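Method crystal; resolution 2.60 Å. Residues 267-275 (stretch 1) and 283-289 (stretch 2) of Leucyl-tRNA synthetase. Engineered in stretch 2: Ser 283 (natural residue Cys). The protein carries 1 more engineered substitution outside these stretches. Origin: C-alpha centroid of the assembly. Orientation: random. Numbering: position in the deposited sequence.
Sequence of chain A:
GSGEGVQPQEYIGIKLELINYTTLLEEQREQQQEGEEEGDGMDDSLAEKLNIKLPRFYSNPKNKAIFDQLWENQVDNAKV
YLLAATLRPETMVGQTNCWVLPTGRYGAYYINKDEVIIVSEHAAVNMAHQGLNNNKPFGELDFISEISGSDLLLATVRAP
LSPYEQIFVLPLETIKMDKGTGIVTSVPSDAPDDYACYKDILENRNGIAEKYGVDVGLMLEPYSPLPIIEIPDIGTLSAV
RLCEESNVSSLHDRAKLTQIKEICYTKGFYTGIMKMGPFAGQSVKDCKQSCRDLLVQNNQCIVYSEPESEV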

# COMPACT_ATOMS: atom_id res chain seq x y z
N LYS A 267 -17.10 9.15 -12.36
CA LYS A 267 -16.87 8.88 -13.78
C LYS A 267 -16.05 7.62 -13.95
O LYS A 267 -16.32 6.80 -14.84
CB LYS A 267 -16.17 10.05 -14.46
CG LYS A 267 -17.08 11.20 -14.83
CD LYS A 267 -16.42 12.14 -15.83
CE LYS A 267 -17.32 13.32 -16.19
NZ LYS A 267 -18.54 12.87 -16.92
N GLY A 268 -15.05 7.45 -13.08
CA GLY A 268 -14.23 6.25 -13.04
C GLY A 268 -15.06 4.98 -13.03
O GLY A 268 -14.89 4.12 -13.89
N PHE A 269 -15.97 4.88 -12.07
CA PHE A 269 -16.80 3.69 -11.95
C PHE A 269 -17.72 3.49 -13.16
O PHE A 269 -17.75 2.41 -13.75
CB PHE A 269 -17.59 3.68 -10.64
CG PHE A 269 -18.61 2.58 -10.55
CD1 PHE A 269 -18.21 1.26 -10.35
CD2 PHE A 269 -19.97 2.85 -10.68
CE1 PHE A 269 -19.15 0.23 -10.28
CE2 PHE A 269 -20.92 1.83 -10.60
CZ PHE A 269 -20.50 0.52 -10.40
N TYR A 270 -18.45 4.54 -13.54
CA TYR A 270 -19.46 4.40 -14.60
C TYR A 270 -18.89 4.30 -16.00
O TYR A 270 -19.39 3.52 -16.81
CB TYR A 270 -20.51 5.52 -14.51
CG TYR A 270 -21.43 5.37 -13.31
CD1 TYR A 270 -22.28 4.26 -13.19
CD2 TYR A 270 -21.43 6.32 -12.29
CE1 TYR A 270 -23.12 4.11 -12.08
CE2 TYR A 270 -22.26 6.18 -11.19
CZ TYR A 270 -23.10 5.07 -11.09
OH TYR A 270 -23.91 4.94 -9.99
N THR A 271 -17.85 5.08 -16.29
CA THR A 271 -17.31 5.16 -17.66
C THR A 271 -15.88 4.63 -17.80
O THR A 271 -15.41 4.42 -18.92
CB THR A 271 -17.36 6.60 -18.20
OG1 THR A 271 -16.58 7.45 -17.36
CG2 THR A 271 -18.80 7.12 -18.25
N GLY A 272 -15.20 4.40 -16.68
CA GLY A 272 -13.80 4.00 -16.67
C GLY A 272 -13.51 2.68 -17.34
O GLY A 272 -14.26 1.72 -17.19
N ILE A 273 -12.41 2.63 -18.10
CA ILE A 273 -12.00 1.42 -18.81
C ILE A 273 -10.57 1.06 -18.43
O ILE A 273 -9.66 1.88 -18.54
CB ILE A 273 -12.12 1.59 -20.34
CG1 ILE A 273 -13.60 1.50 -20.76
CG2 ILE A 273 -11.29 0.53 -21.09
CD1 ILE A 273 -13.92 2.25 -22.01
N MET A 274 -10.40 -0.17 -17.95
CA MET A 274 -9.09 -0.66 -17.57
C MET A 274 -8.15 -0.64 -18.77
O MET A 274 -8.52 -1.05 -19.87
CB MET A 274 -9.19 -2.07 -16.99
CG MET A 274 -9.99 -2.14 -15.70
SD MET A 274 -9.24 -1.25 -14.31
CE MET A 274 -7.81 -2.26 -13.95
N LYS A 275 -6.94 -0.16 -18.55
CA LYS A 275 -5.96 -0.03 -19.63
C LYS A 275 -4.73 -0.86 -19.32
O LYS A 275 -3.90 -1.11 -20.19
CB LYS A 275 -5.58 1.44 -19.83
CG LYS A 275 -6.71 2.31 -20.35
CD LYS A 275 -6.65 2.48 -21.86
CE LYS A 275 -7.34 1.36 -22.59
NZ LYS A 275 -6.67 1.18 -23.89
N SER A 283 -14.31 -2.77 -18.68
CA SER A 283 -14.70 -1.54 -17.99
C SER A 283 -14.54 -1.70 -16.48
O SER A 283 -14.42 -2.82 -15.97
CB SER A 283 -16.14 -1.15 -18.35
OG SER A 283 -17.07 -1.77 -17.48
N VAL A 284 -14.52 -0.58 -15.77
CA VAL A 284 -14.35 -0.59 -14.32
C VAL A 284 -15.53 -1.27 -13.60
O VAL A 284 -15.32 -2.12 -12.73
CB VAL A 284 -14.07 0.83 -13.76
CG1 VAL A 284 -14.30 0.89 -12.26
CG2 VAL A 284 -12.64 1.23 -14.08
N LYS A 285 -16.76 -0.90 -13.97
CA LYS A 285 -17.96 -1.48 -13.37
C LYS A 285 -17.98 -3.01 -13.47
O LYS A 285 -18.28 -3.69 -12.49
CB LYS A 285 -19.23 -0.88 -14.00
N ASP A 286 -17.61 -3.54 -14.64
CA ASP A 286 -17.70 -4.98 -14.91
C ASP A 286 -16.61 -5.83 -14.26
O ASP A 286 -16.85 -6.99 -13.94
CB ASP A 286 -17.74 -5.25 -16.42
CG ASP A 286 -19.06 -4.85 -17.06
OD1 ASP A 286 -20.04 -4.57 -16.33
OD2 ASP A 286 -19.12 -4.81 -18.30
N CYS A 287 -15.41 -5.27 -14.09
CA CYS A 287 -14.31 -6.08 -13.57
C CYS A 287 -13.93 -5.75 -12.12
O CYS A 287 -12.95 -6.28 -11.60
CB CYS A 287 -13.09 -6.03 -14.50
SG CYS A 287 -12.03 -4.59 -14.34
N LYS A 288 -14.73 -4.90 -11.48
CA LYS A 288 -14.54 -4.54 -10.08
C LYS A 288 -14.69 -5.78 -9.20
O LYS A 288 -13.80 -6.08 -8.40
CB LYS A 288 -15.53 -3.45 -9.66
CG LYS A 288 -15.23 -2.77 -8.33
CD LYS A 288 -16.31 -1.75 -7.99
CE LYS A 288 -16.12 -1.16 -6.60
NZ LYS A 288 -15.15 -0.03 -6.61
N GLN A 289 -15.79 -6.51 -9.38
CA GLN A 289 -16.01 -7.78 -8.68
C GLN A 289 -14.98 -8.84 -9.06
O GLN A 289 -14.68 -9.73 -8.26
CB GLN A 289 -17.43 -8.29 -8.94
O HOH W 1 -16.62 1.67 -15.89

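The end of one helix meets the start of another here. Helix 267-271 closes at Gly 272, the chain passes into a short strand at 273-274, and helix 284-289 begins just after Ser 283. The helix axes run nearly perpendicular, at 93°, and approach to 8.1 Å. Where the chains run side by side, Ile 273 and Ser 283 form a single beta bridge, with their CA atoms 4.1 Å apart.

One direct hydrogen bond joins the backbones. Val 284 N donates to Gly 272 O at 2.7 Å, with an angle of 160° at the hydrogen. An amide in the first turn of a helix has no earlier carbonyl of that helix to bind, so a carbonyl from the other stretch can serve it. Water 1 adds a second link. It donates to Phe 269 O at 2.5 Å and to Gly 272 O at 2.7 Å, and it accepts from Lys 285 N at 3.2 Å. It thus ties the end of the first helix to the start of the second.

Val 284 is the main bump. Its CA-to-CB bond points toward stretch 1, and the residue is buried. The hollow that receives it is lined by Gly 268, Phe 269, Gly 272 and Met 274. Val 284 CB lies 3.4 Å from Gly 268 O. Val 284 CG1 reaches to 3.8 Å from Phe 269 CA, while Val 284 CG2 lies 4.2 Å from Met 274 SD. The bare backbone of Gly 272 leaves room: a CB there would sit 3.0 Å from Val 284 CG2 and 2.1 Å from Gly 268 O.

Phe 269 covers one flank. Its CA-to-CB bond points away, but the t rotamer brings the ring back to stretch 2. Lys 285 CB lies over one ring face, 4.3 Å from the centroid of the Phe 269 ring, in a CH-pi contact. The modelled side chain of Lys 285 stops at CB. Lys 288 extends the apolar contact, with its CD 4.2 Å from Phe 269 CE1. Its NZ is hydrogen-bonded elsewhere in the structure.

Met 274 fills another part of the contact. All three of its chi angles are m, so the chain is folded rather than extended. Met 274 CG packs against Cys 287 SG at 3.5 Å.

Ser 283 is an engineered residue, Cys in the natural sequence. It occupies the N-cap position. Its OG accepts a weak capping bond from Asp 286 N at 3.4 Å.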